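Local coordinates for protein ADP-ribosylating toxin CARDS (Mycoplasma pneumoniae, PDB 4TLV) that transfers the ADP-ribosyl group of NAD(+) onto several target proteins and, as a virulence factor, causes vacuolization of mammalian cells and disruption of respiratory epithelium, at residues A[386-391]-A[403-408]; A[337-342]-A[362-367]; A[390-395]-A[416-421]; A[297-302]-A[350-355]. All coordinates share one frame; numbering follows the deposited sequence.

Interaction 1: residues A[386-391]-A[403-408]; sequences TENGLF and LYVCPL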
loop_
_atom_site.group_PDB
_atom_site.type_symbol
_atom_site.label_atom_id
_atom_site.label_comp_id
_atom_site.label_asym_id
_atom_site.label_seq_id
_atom_site.Cartn_x
_atom_site.Cartn_y
_atom_site.Cartn_z
ATOM N N THR A 386 20.303 1.641 2.502
ATOM C CA THR A 386 21.227 2.733 2.813
ATOM C C THR A 386 20.661 3.636 3.901
ATOM O O THR A 386 19.622 4.278 3.709
ATOM C CB THR A 386 21.537 3.601 1.583
ATOM O OG1 THR A 386 22.165 2.810 0.567
ATOM C CG2 THR A 386 22.455 4.732 1.968
ATOM N N GLU A 387 21.345 3.698 5.039
ATOM C CA GLU A 387 20.892 4.546 6.126
ATOM C C GLU A 387 20.825 5.967 5.605
ATOM O O GLU A 387 21.754 6.440 4.945
ATOM C CB GLU A 387 21.838 4.451 7.319
ATOM C CG GLU A 387 21.884 3.073 7.949
ATOM C CD GLU A 387 22.781 3.026 9.172
ATOM O OE1 GLU A 387 23.681 3.890 9.289
ATOM O OE2 GLU A 387 22.592 2.122 10.018
ATOM N N ASN A 388 19.717 6.644 5.887
ATOM C CA ASN A 388 19.478 7.963 5.331
ATOM C C ASN A 388 18.497 8.755 6.196
ATOM O O ASN A 388 17.852 8.200 7.103
ATOM C CB ASN A 388 18.962 7.839 3.896
ATOM C CG ASN A 388 17.535 7.288 3.826
ATOM O OD1 ASN A 388 16.581 8.051 3.803
ATOM N ND2 ASN A 388 17.397 5.965 3.774
ATOM N N GLY A 389 18.410 10.053 5.939
ATOM C CA GLY A 389 17.558 10.927 6.730
ATOM C C GLY A 389 17.216 12.222 6.018
ATOM O O GLY A 389 17.677 12.483 4.897
ATOM N N LEU A 390 16.414 13.049 6.673
ATOM C CA LEU A 390 16.054 14.349 6.128
ATOM C C LEU A 390 17.153 15.360 6.448
ATOM O O LEU A 390 17.764 15.296 7.517
ATOM C CB LEU A 390 14.732 14.833 6.726
ATOM C CG LEU A 390 13.453 14.064 6.376
ATOM C CD1 LEU A 390 12.271 14.665 7.166
ATOM C CD2 LEU A 390 13.189 14.116 4.867
ATOM N N PHE A 391 17.382 16.293 5.530
ATOM C CA PHE A 391 18.437 17.302 5.686
ATOM C C PHE A 391 17.967 18.680 5.209
ATOM O O PHE A 391 17.078 18.786 4.365
ATOM C CB PHE A 391 19.683 16.902 4.879
ATOM C CG PHE A 391 20.490 15.801 5.494
ATOM C CD1 PHE A 391 20.106 14.469 5.350
ATOM C CD2 PHE A 391 21.653 16.089 6.204
ATOM C CE1 PHE A 391 20.853 13.448 5.921
ATOM C CE2 PHE A 391 22.412 15.068 6.783
ATOM C CZ PHE A 391 22.018 13.747 6.639
ATOM N N LEU A 403 13.803 21.010 1.524
ATOM C CA LEU A 403 13.972 19.785 2.294
ATOM C C LEU A 403 14.571 18.695 1.415
ATOM O O LEU A 403 14.073 18.437 0.321
ATOM C CB LEU A 403 12.621 19.320 2.862
ATOM C CG LEU A 403 12.629 18.019 3.659
ATOM C CD1 LEU A 403 13.471 18.171 4.931
ATOM C CD2 LEU A 403 11.183 17.581 3.989
ATOM N N TYR A 404 15.637 18.057 1.898
ATOM C CA TYR A 404 16.330 17.026 1.121
ATOM C C TYR A 404 16.371 15.689 1.847
ATOM O O TYR A 404 16.115 15.613 3.042
ATOM C CB TYR A 404 17.768 17.451 0.813
ATOM C CG TYR A 404 17.888 18.841 0.223
ATOM C CD1 TYR A 404 17.578 19.085 -1.112
ATOM C CD2 TYR A 404 18.310 19.910 1.003
ATOM C CE1 TYR A 404 17.685 20.360 -1.652
ATOM C CE2 TYR A 404 18.422 21.191 0.476
ATOM C CZ TYR A 404 18.113 21.406 -0.851
ATOM O OH TYR A 404 18.221 22.675 -1.368
ATOM N N VAL A 405 16.700 14.635 1.107
ATOM C CA VAL A 405 16.999 13.343 1.691
ATOM C C VAL A 405 18.415 12.980 1.255
ATOM O O VAL A 405 18.726 13.041 0.062
ATOM C CB VAL A 405 16.055 12.255 1.172
ATOM C CG1 VAL A 405 16.390 10.917 1.824
ATOM C CG2 VAL A 405 14.599 12.653 1.400
ATOM N N CYS A 406 19.253 12.599 2.216
ATOM C CA CYS A 406 20.636 12.203 1.948
ATOM C C CYS A 406 21.006 10.955 2.723
ATOM O O CYS A 406 20.527 10.751 3.834
ATOM C CB CYS A 406 21.619 13.294 2.394
ATOM S SG CYS A 406 21.311 14.936 1.762
ATOM N N PRO A 407 21.897 10.133 2.150
ATOM C CA PRO A 407 22.564 9.097 2.946
ATOM C C PRO A 407 23.209 9.746 4.172
ATOM O O PRO A 407 23.647 10.898 4.097
ATOM C CB PRO A 407 23.644 8.565 1.999
ATOM C CG PRO A 407 23.155 8.900 0.621
ATOM C CD PRO A 407 22.383 10.188 0.759
ATOM N N LEU A 408 23.253 9.035 5.290
ATOM C CA LEU A 408 23.862 9.584 6.497
ATOM C C LEU A 408 25.371 9.718 6.312
ATOM O O LEU A 408 26.000 10.595 6.890
ATOM C CB LEU A 408 23.571 8.695 7.703
ATOM C CG LEU A 408 22.089 8.534 8.034
ATOM C CD1 LEU A 408 21.900 7.601 9.223
ATOM C CD2 LEU A 408 21.449 9.882 8.277
#

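Interaction 2: residues A[337-342]-A[362-367]; sequences LTAFTT and QKWKMT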
loop_
_atom_site.group_PDB
_atom_site.type_symbol
_atom_site.label_atom_id
_atom_site.label_comp_id
_atom_site.label_asym_id
_atom_site.label_seq_id
_atom_site.Cartn_x
_atom_site.Cartn_y
_atom_site.Cartn_z
ATOM N N LEU A 337 4.273 13.771 0.535
ATOM C CA LEU A 337 5.696 14.049 0.400
ATOM C C LEU A 337 6.339 12.984 -0.463
ATOM O O LEU A 337 6.141 11.784 -0.240
ATOM C CB LEU A 337 6.368 14.062 1.779
ATOM C CG LEU A 337 6.407 15.434 2.462
ATOM C CD1 LEU A 337 5.039 16.054 2.627
ATOM C CD2 LEU A 337 7.144 15.345 3.807
ATOM N N THR A 338 7.124 13.420 -1.439
ATOM C CA THR A 338 7.694 12.508 -2.412
ATOM C C THR A 338 9.178 12.847 -2.574
ATOM O O THR A 338 9.532 14.014 -2.741
ATOM C CB THR A 338 6.953 12.649 -3.763
ATOM O OG1 THR A 338 5.540 12.487 -3.557
ATOM C CG2 THR A 338 7.442 11.629 -4.771
ATOM N N ALA A 339 10.035 11.834 -2.487
ATOM C CA ALA A 339 11.472 12.021 -2.652
ATOM C C ALA A 339 11.842 11.906 -4.131
ATOM O O ALA A 339 11.760 10.824 -4.712
ATOM C CB ALA A 339 12.232 10.991 -1.839
ATOM N N PHE A 340 12.224 13.031 -4.734
ATOM C CA PHE A 340 12.577 13.084 -6.154
ATOM C C PHE A 340 14.086 13.170 -6.352
ATOM O O PHE A 340 14.791 13.803 -5.570
ATOM C CB PHE A 340 11.935 14.303 -6.812
ATOM C CG PHE A 340 10.469 14.161 -7.063
ATOM C CD1 PHE A 340 10.006 13.431 -8.155
ATOM C CD2 PHE A 340 9.547 14.774 -6.230
ATOM C CE1 PHE A 340 8.645 13.304 -8.393
ATOM C CE2 PHE A 340 8.180 14.661 -6.475
ATOM C CZ PHE A 340 7.733 13.925 -7.552
ATOM N N THR A 341 14.583 12.540 -7.407
ATOM C CA THR A 341 16.002 12.607 -7.731
ATOM C C THR A 341 16.377 14.002 -8.218
ATOM O O THR A 341 15.548 14.729 -8.776
ATOM C CB THR A 341 16.350 11.635 -8.851
ATOM O OG1 THR A 341 15.535 11.939 -9.992
ATOM C CG2 THR A 341 16.094 10.204 -8.412
ATOM N N THR A 342 17.632 14.377 -8.008
ATOM C CA THR A 342 18.116 15.667 -8.484
ATOM C C THR A 342 19.272 15.414 -9.442
ATOM O O THR A 342 19.362 14.340 -10.030
ATOM C CB THR A 342 18.567 16.579 -7.325
ATOM O OG1 THR A 342 19.754 16.048 -6.724
ATOM C CG2 THR A 342 17.467 16.690 -6.269
ATOM N N GLN A 362 7.172 7.693 -2.183
ATOM C CA GLN A 362 6.339 8.336 -1.158
ATOM C C GLN A 362 6.351 7.589 0.177
ATOM O O GLN A 362 5.585 7.924 1.082
ATOM C CB GLN A 362 4.880 8.489 -1.628
ATOM C CG GLN A 362 4.685 9.282 -2.927
ATOM C CD GLN A 362 3.234 9.273 -3.401
ATOM O OE1 GLN A 362 2.346 8.745 -2.734
ATOM N NE2 GLN A 362 2.988 9.869 -4.558
ATOM N N LYS A 363 7.202 6.578 0.313
ATOM C CA LYS A 363 7.232 5.805 1.550
ATOM C C LYS A 363 8.373 6.233 2.480
ATOM O O LYS A 363 9.515 6.411 2.042
ATOM C CB LYS A 363 7.273 4.306 1.253
ATOM C CG LYS A 363 6.037 3.821 0.445
ATOM C CD LYS A 363 5.993 2.291 0.406
ATOM C CE LYS A 363 4.841 1.766 -0.458
ATOM N NZ LYS A 363 3.494 2.363 -0.079
ATOM N N TRP A 364 8.041 6.382 3.762
ATOM C CA TRP A 364 8.951 6.930 4.773
ATOM C C TRP A 364 8.937 6.062 6.019
ATOM O O TRP A 364 7.915 5.458 6.337
ATOM C CB TRP A 364 8.499 8.336 5.171
ATOM C CG TRP A 364 8.436 9.285 4.000
ATOM C CD1 TRP A 364 7.339 9.575 3.222
ATOM C CD2 TRP A 364 9.522 10.047 3.464
ATOM N NE1 TRP A 364 7.685 10.470 2.243
ATOM C CE2 TRP A 364 9.017 10.786 2.374
ATOM C CE3 TRP A 364 10.877 10.191 3.814
ATOM C CZ2 TRP A 364 9.822 11.653 1.613
ATOM C CZ3 TRP A 364 11.678 11.069 3.062
ATOM C CH2 TRP A 364 11.144 11.786 1.981
ATOM N N LYS A 365 10.067 5.998 6.715
ATOM C CA LYS A 365 10.151 5.299 7.999
ATOM C C LYS A 365 10.484 6.348 9.034
ATOM O O LYS A 365 11.177 7.316 8.722
ATOM C CB LYS A 365 11.291 4.269 7.997
ATOM C CG LYS A 365 11.042 2.979 7.233
ATOM C CD LYS A 365 12.374 2.205 7.078
ATOM C CE LYS A 365 13.427 3.119 6.446
ATOM N NZ LYS A 365 14.740 2.470 6.159
ATOM N N MET A 366 9.998 6.166 10.260
ATOM C CA MET A 366 10.327 7.079 11.349
ATOM C C MET A 366 10.849 6.286 12.534
ATOM O O MET A 366 10.118 5.507 13.144
ATOM C CB MET A 366 9.114 7.893 11.752
ATOM C CG MET A 366 8.536 8.683 10.577
ATOM S SD MET A 366 7.426 9.946 11.142
ATOM C CE MET A 366 6.733 10.482 9.576
ATOM N N THR A 367 12.115 6.481 12.862
ATOM C CA THR A 367 12.758 5.597 13.833
ATOM C C THR A 367 13.315 6.387 15.021
ATOM O O THR A 367 14.060 7.350 14.835
ATOM C CB THR A 367 13.880 4.782 13.160
ATOM O OG1 THR A 367 14.900 5.672 12.711
ATOM C CG2 THR A 367 13.349 4.056 11.949
HETATM O O HOH W 1 4.589 10.458 1.382
#

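Interaction 3: residues A[390-395]-A[416-421]; sequences LFWNTK and EELQII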
loop_
_atom_site.group_PDB
_atom_site.type_symbol
_atom_site.label_atom_id
_atom_site.label_comp_id
_atom_site.label_asym_id
_atom_site.label_seq_id
_atom_site.Cartn_x
_atom_site.Cartn_y
_atom_site.Cartn_z
ATOM N N LEU A 390 16.414 13.049 6.673
ATOM C CA LEU A 390 16.054 14.349 6.128
ATOM C C LEU A 390 17.153 15.360 6.448
ATOM O O LEU A 390 17.764 15.296 7.517
ATOM C CB LEU A 390 14.732 14.833 6.726
ATOM C CG LEU A 390 13.453 14.064 6.376
ATOM C CD1 LEU A 390 12.271 14.665 7.166
ATOM C CD2 LEU A 390 13.189 14.116 4.867
ATOM N N PHE A 391 17.382 16.293 5.530
ATOM C CA PHE A 391 18.437 17.302 5.686
ATOM C C PHE A 391 17.967 18.680 5.209
ATOM O O PHE A 391 17.078 18.786 4.365
ATOM C CB PHE A 391 19.683 16.902 4.879
ATOM C CG PHE A 391 20.490 15.801 5.494
ATOM C CD1 PHE A 391 20.106 14.469 5.350
ATOM C CD2 PHE A 391 21.653 16.089 6.204
ATOM C CE1 PHE A 391 20.853 13.448 5.921
ATOM C CE2 PHE A 391 22.412 15.068 6.783
ATOM C CZ PHE A 391 22.018 13.747 6.639
ATOM N N TRP A 392 18.563 19.736 5.758
ATOM C CA TRP A 392 18.431 21.067 5.168
ATOM C C TRP A 392 19.824 21.666 4.994
ATOM O O TRP A 392 20.787 21.203 5.602
ATOM C CB TRP A 392 17.555 21.994 6.012
ATOM C CG TRP A 392 18.222 22.531 7.255
ATOM C CD1 TRP A 392 18.695 21.809 8.306
ATOM C CD2 TRP A 392 18.479 23.909 7.567
ATOM N NE1 TRP A 392 19.226 22.647 9.258
ATOM C CE2 TRP A 392 19.114 23.941 8.824
ATOM C CE3 TRP A 392 18.241 25.115 6.900
ATOM C CZ2 TRP A 392 19.507 25.133 9.437
ATOM C CZ3 TRP A 392 18.628 26.302 7.514
ATOM C CH2 TRP A 392 19.257 26.299 8.768
ATOM N N ASN A 393 19.914 22.681 4.145
ATOM C CA ASN A 393 21.162 23.393 3.927
ATOM C C ASN A 393 21.290 24.535 4.922
ATOM O O ASN A 393 20.587 25.543 4.816
ATOM C CB ASN A 393 21.215 23.925 2.496
ATOM C CG ASN A 393 22.548 24.562 2.167
ATOM O OD1 ASN A 393 23.150 25.241 3.005
ATOM N ND2 ASN A 393 23.020 24.345 0.945
ATOM N N THR A 394 22.177 24.360 5.899
ATOM C CA THR A 394 22.335 25.311 7.001
ATOM C C THR A 394 22.718 26.709 6.529
ATOM O O THR A 394 22.504 27.693 7.239
ATOM C CB THR A 394 23.395 24.835 8.005
ATOM O OG1 THR A 394 24.633 24.615 7.314
ATOM C CG2 THR A 394 22.950 23.540 8.682
ATOM N N LYS A 395 23.272 26.798 5.323
ATOM C CA LYS A 395 23.673 28.088 4.782
ATOM C C LYS A 395 22.582 28.767 3.949
ATOM O O LYS A 395 22.684 29.955 3.650
ATOM C CB LYS A 395 24.965 27.955 3.977
ATOM C CG LYS A 395 26.210 27.775 4.840
ATOM C CD LYS A 395 27.461 27.646 3.984
ATOM C CE LYS A 395 28.728 27.855 4.808
ATOM N NZ LYS A 395 28.764 26.964 6.002
ATOM N N GLU A 416 22.714 19.499 7.137
ATOM C CA GLU A 416 22.665 18.818 8.420
ATOM C C GLU A 416 21.333 18.106 8.578
ATOM O O GLU A 416 20.316 18.562 8.057
ATOM C CB GLU A 416 22.865 19.792 9.573
ATOM C CG GLU A 416 21.607 20.523 9.967
ATOM C CD GLU A 416 21.759 21.258 11.275
ATOM O OE1 GLU A 416 22.719 20.961 12.019
ATOM O OE2 GLU A 416 20.914 22.128 11.561
ATOM N N GLU A 417 21.344 17.002 9.313
ATOM C CA GLU A 417 20.145 16.197 9.469
ATOM C C GLU A 417 19.105 16.866 10.363
ATOM O O GLU A 417 19.433 17.545 11.332
ATOM C CB GLU A 417 20.471 14.787 9.980
ATOM C CG GLU A 417 19.232 13.865 10.000
ATOM C CD GLU A 417 19.454 12.528 10.702
ATOM O OE1 GLU A 417 20.605 12.226 11.105
ATOM O OE2 GLU A 417 18.463 11.772 10.841
ATOM N N LEU A 418 17.845 16.667 9.998
ATOM C CA LEU A 418 16.697 17.133 10.755
ATOM C C LEU A 418 15.974 15.914 11.287
ATOM O O LEU A 418 15.770 14.941 10.562
ATOM C CB LEU A 418 15.737 17.865 9.835
ATOM C CG LEU A 418 16.241 19.136 9.170
ATOM C CD1 LEU A 418 15.382 19.434 7.965
ATOM C CD2 LEU A 418 16.187 20.262 10.182
ATOM N N GLN A 419 15.579 15.969 12.547
ATOM C CA GLN A 419 14.843 14.877 13.150
ATOM C C GLN A 419 13.568 15.439 13.751
ATOM O O GLN A 419 13.530 16.584 14.200
ATOM C CB GLN A 419 15.698 14.161 14.206
ATOM C CG GLN A 419 16.925 13.466 13.595
ATOM C CD GLN A 419 17.722 12.640 14.592
ATOM O OE1 GLN A 419 17.515 12.733 15.797
ATOM N NE2 GLN A 419 18.644 11.823 14.080
ATOM N N ILE A 420 12.510 14.644 13.729
ATOM C CA ILE A 420 11.254 15.089 14.306
ATOM C C ILE A 420 11.385 15.123 15.813
ATOM O O ILE A 420 11.890 14.191 16.415
ATOM C CB ILE A 420 10.092 14.166 13.913
ATOM C CG1 ILE A 420 9.934 14.201 12.386
ATOM C CG2 ILE A 420 8.805 14.614 14.627
ATOM C CD1 ILE A 420 8.694 13.539 11.867
ATOM N N ILE A 421 10.925 16.204 16.426
ATOM C CA ILE A 421 10.945 16.288 17.876
ATOM C C ILE A 421 9.515 16.254 18.398
ATOM O O ILE A 421 8.647 16.977 17.913
ATOM C CB ILE A 421 11.689 17.549 18.364
ATOM C CG1 ILE A 421 11.026 18.803 17.800
ATOM C CG2 ILE A 421 13.153 17.475 17.937
ATOM C CD1 ILE A 421 11.573 20.127 18.358
HETATM O O HOH W 2 16.120 12.334 9.724
#

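Interaction 4: residues A[297-302]-A[350-355]; sequences NNVFLV and VHLSVS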
loop_
_atom_site.group_PDB
_atom_site.type_symbol
_atom_site.label_atom_id
_atom_site.label_comp_id
_atom_site.label_asym_id
_atom_site.label_seq_id
_atom_site.Cartn_x
_atom_site.Cartn_y
_atom_site.Cartn_z
ATOM N N ASN A 297 2.940 22.500 -5.357
ATOM C CA ASN A 297 3.495 21.242 -4.845
ATOM C C ASN A 297 4.808 21.387 -4.076
ATOM O O ASN A 297 5.471 20.400 -3.802
ATOM C CB ASN A 297 3.637 20.194 -5.963
ATOM C CG ASN A 297 2.299 19.549 -6.323
ATOM O OD1 ASN A 297 1.323 19.675 -5.585
ATOM N ND2 ASN A 297 2.250 18.885 -7.463
ATOM N N ASN A 298 5.186 22.606 -3.711
ATOM C CA ASN A 298 6.418 22.776 -2.937
ATOM C C ASN A 298 6.273 22.291 -1.490
ATOM O O ASN A 298 5.217 22.443 -0.877
ATOM C CB ASN A 298 6.861 24.242 -2.936
ATOM C CG ASN A 298 7.442 24.680 -4.276
ATOM O OD1 ASN A 298 7.815 23.850 -5.102
ATOM N ND2 ASN A 298 7.531 25.986 -4.484
ATOM N N VAL A 299 7.349 21.726 -0.958
ATOM C CA VAL A 299 7.440 21.353 0.447
ATOM C C VAL A 299 8.624 22.140 0.973
ATOM O O VAL A 299 9.649 22.210 0.306
ATOM C CB VAL A 299 7.737 19.866 0.609
ATOM C CG1 VAL A 299 7.905 19.497 2.115
ATOM C CG2 VAL A 299 6.625 19.035 -0.039
ATOM N N PHE A 300 8.493 22.738 2.151
ATOM C CA PHE A 300 9.579 23.561 2.663
ATOM C C PHE A 300 9.537 23.696 4.172
ATOM O O PHE A 300 8.585 23.265 4.826
ATOM C CB PHE A 300 9.527 24.942 2.016
ATOM C CG PHE A 300 8.176 25.554 2.043
ATOM C CD1 PHE A 300 7.277 25.322 1.018
ATOM C CD2 PHE A 300 7.783 26.348 3.105
ATOM C CE1 PHE A 300 6.002 25.895 1.049
ATOM C CE2 PHE A 300 6.526 26.916 3.137
ATOM C CZ PHE A 300 5.632 26.683 2.114
ATOM N N LEU A 301 10.573 24.326 4.713
ATOM C CA LEU A 301 10.741 24.458 6.154
ATOM C C LEU A 301 10.733 25.933 6.526
ATOM O O LEU A 301 11.351 26.753 5.849
ATOM C CB LEU A 301 12.085 23.844 6.564
ATOM C CG LEU A 301 12.352 22.390 6.188
ATOM C CD1 LEU A 301 13.852 22.096 6.190
ATOM C CD2 LEU A 301 11.626 21.472 7.147
ATOM N N VAL A 302 10.030 26.263 7.601
ATOM C CA VAL A 302 9.964 27.625 8.102
ATOM C C VAL A 302 10.494 27.608 9.522
ATOM O O VAL A 302 10.023 26.826 10.356
ATOM C CB VAL A 302 8.520 28.143 8.081
ATOM C CG1 VAL A 302 8.403 29.490 8.798
ATOM C CG2 VAL A 302 8.018 28.230 6.643
ATOM N N VAL A 350 12.567 16.882 -1.617
ATOM C CA VAL A 350 11.180 16.563 -1.300
ATOM C C VAL A 350 10.205 17.564 -1.935
ATOM O O VAL A 350 10.433 18.771 -1.908
ATOM C CB VAL A 350 10.968 16.495 0.213
ATOM C CG1 VAL A 350 9.555 16.035 0.536
ATOM C CG2 VAL A 350 11.997 15.557 0.837
ATOM N N HIS A 351 9.108 17.045 -2.485
ATOM C CA HIS A 351 8.135 17.840 -3.230
ATOM C C HIS A 351 6.822 17.061 -3.136
ATOM O O HIS A 351 6.840 15.865 -2.886
ATOM C CB HIS A 351 8.594 17.912 -4.693
ATOM C CG HIS A 351 7.983 19.023 -5.486
ATOM N ND1 HIS A 351 8.094 20.366 -5.372
ATOM C CD2 HIS A 351 7.172 18.798 -6.581
ATOM C CE1 HIS A 351 7.328 20.927 -6.371
ATOM N NE2 HIS A 351 6.790 19.957 -7.092
ATOM N N LEU A 352 5.686 17.710 -3.358
ATOM C CA LEU A 352 4.419 16.986 -3.279
ATOM C C LEU A 352 4.129 16.253 -4.579
ATOM O O LEU A 352 4.550 16.689 -5.651
ATOM C CB LEU A 352 3.258 17.939 -2.963
ATOM C CG LEU A 352 3.258 18.650 -1.607
ATOM C CD1 LEU A 352 2.000 19.522 -1.496
ATOM C CD2 LEU A 352 3.315 17.635 -0.470
ATOM N N SER A 353 3.433 15.124 -4.478
ATOM C CA SER A 353 2.771 14.541 -5.639
ATOM C C SER A 353 1.508 13.797 -5.211
ATOM O O SER A 353 1.251 13.627 -4.020
ATOM C CB SER A 353 3.707 13.639 -6.454
ATOM O OG SER A 353 4.017 12.471 -5.747
ATOM N N VAL A 354 0.705 13.383 -6.183
ATOM C CA VAL A 354 -0.558 12.705 -5.895
ATOM C C VAL A 354 -0.306 11.440 -5.059
ATOM O O VAL A 354 0.501 10.588 -5.438
ATOM C CB VAL A 354 -1.303 12.362 -7.199
ATOM C CG1 VAL A 354 -2.533 11.469 -6.933
ATOM C CG2 VAL A 354 -1.745 13.644 -7.889
ATOM N N SER A 355 -0.991 11.328 -3.922
ATOM C CA SER A 355 -0.810 10.169 -3.031
ATOM C C SER A 355 -1.118 8.872 -3.760
ATOM O O SER A 355 -2.185 8.735 -4.343
ATOM C CB SER A 355 -1.736 10.282 -1.803
ATOM O OG SER A 355 -1.594 11.535 -1.155
HETATM O O HOH W 3 9.428 21.184 -3.003
HETATM O O HOH W 4 11.877 20.886 -0.573
#

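Interaction 1: residues A[386-391]-A[403-408]
F391 lies against C406 on one face of an antiparallel strand pair. The ring presents CD1 to the CB of C406 at 3.5 Å, and the C406 sulfur sits 4.3 Å from the ring centroid of F391, in an oblique sulfur-aromatic contact. F391 CG is anti to its own carbonyl carbon (chi1 -75°), which puts the start of the ring near SG. The outer part of the ring continues past the C406 carbonyl, and its tip, CZ, comes 4.2 Å from CD2 of L408.

L408 uses both branches: CD2 packs on the backbone near the nitrogen of G389, which has no side chain there, while CD1 meets CB of E387 at 3.7 Å, the two side chains crossing at about a right angle. On the other face, L390 meets V405 branch to branch, CD2 to CG2 at 4.0 Å. L403 brings its CD1 to the CB of L390.

Five backbone bonds join the segments, four of them between the strands, with G389-C406 and F391-Y404 as hydrogen-bonded pairs; L408 N to E387 O carries the pairing on beyond the regular strands. N388 turns its side chain back on its own segment: ND2 gives a nearly straight bond (176°) to T386 O at 2.8 Å, and OD1 accepts from the backbone of S380.

The two segments form a beta hairpin of the D2 beta-trefoil. Strand 415-421 flanks strand 388-393, strand 348-354 pairs with strand 401-407, and V378 of strand 375-380 packs against L390.

Interaction 2: residues A[337-342]-A[362-367]
L337 and W364 meet inside the D2 beta-trefoil, between two strands that are not sheet neighbours and whose short axes stay 10.6 Å apart. At L337 the backbone oxygen accepts the indole N-H of W364, with NE1 to O at 3.2 Å and a fairly straight approach (166°). The oxygen lies near the indole plane, at the ring edge, whereas NE1 stands well above the plane of the L337 carbonyl. The CB of L337 adds an apolar touch to the same ring.

T338 next turns its hydroxyl to Q362, but OG1 meets the aliphatic CG there, at 3.4 Å; its polar partners are S353 OG and S336 O. The Q362 amide is likewise engaged elsewhere, its polar end held by the end of strand 348-354 (V354 O to NE2) and by A356 just beyond it, whose nitrogen bonds OE1. A339 closes the contact with its methyl, set obliquely to the far end of the indole, CB to W364 CH2 at 4.1 Å.

A water also lies within hydrogen-bonding distance of both L337 O (2.6 Å) and Q362 O, and accepts a weak bond from W364 NE1.

Interaction 3: residues A[390-395]-A[416-421]
Within the D2 beta-trefoil, strand 388-393 runs antiparallel to strand 415-421, and W392 and E416 form a hydrogen-bonded pair on it. Their side chains lie side by side, pointing the same way, so that W392 NE1 donates to E416 OE2 at 2.9 Å. The oxygen receives it on its anti lone pair, close to the indole plane. Both CG atoms take the crowded position between backbone N and carbonyl carbon (chi1 76° for W392, 82° for E416), which starts the two side chains alike.

The carboxylate is gripped further: T284 OG1 also bonds OE2, and the nitrogen of K283 bonds OE1. T394 crosses the glutamate at about a right angle, its CG2 3.5 Å from CG of E416. The L418 side chain crosses W392 at about a right angle, CD2 3.5 Å from W392 CD1.

On the opposite face of the sheet, E417 places its CB over the face of the F391 ring in a CH-pi contact, 4.0 Å from the centroid, while its carboxylate reaches a salt bridge with R377. At the L390 end of the strands a water accepts from L390 N and donates to L418 O and, at 2.7 Å, to E417 OE2.

Interaction 4: residues A[297-302]-A[350-355]
N297 and L352 share the direct backbone bond of this contact: L352 N donates to N297 O at 2.7 Å, nearly straight (170°) and in the carbonyl plane. Around it the packing is close. The same N297 oxygen sits over one face of the H351 imidazole, offset toward its rim, and N297 CB approaches H351 NE2 at 3.4 Å. H351 CG is anti to the backbone N (chi1 -161°), which starts the ring on a course beside N297 although the CB itself points away. At the ring edge N298 OD1 lies near the imidazole plane, 3.2 Å from CE1 of H351.

On the inner side V299 sets CG2 against CD2 of L352 at 3.6 Å, the two side chains crossing at about a right angle, and touches V350 less closely, CG1 to CG1 at 4.1 Å. Strands 298-303 and 348-354 both belong to the D2 beta-trefoil; each pairs with strand 401-407, and V350 also packs on L403 and V405 of that strand.

Toward V350 the backbones are joined through water. One water accepts from V299 N at 3.0 Å and lies within hydrogen-bonding distance of V350 O and H351 ND1. A second water bridges V299 O, at 2.7 Å, and V350 O. On the side of N297 away from the histidine, OD1 is hydrogen-bonded to N488 ND2, a residue of the D3 domain.

From the N terminus, 297-302 comes first, and interaction 4 closes a long loop when 350-355 returns to it. Interaction 2 opens within that loop, at 337-342, and closes beyond it at 362-367, so the two cross; T338 OG1 to S353 OG and Q362 NE2 to V354 O join them directly. Interactions 1 and 3 follow in series, both starting on strand 388-393: one closes the hairpin with 403-408, the other a longer loop with 416-421. L403-V350 backbone bonding links interactions 1 and 4. Inside D2, W364 packs on L390 and V405, L301 on L403, L418 and W392, and M366 on I420, so that apolar side chains from all four contacts meet in the interior of the trefoil.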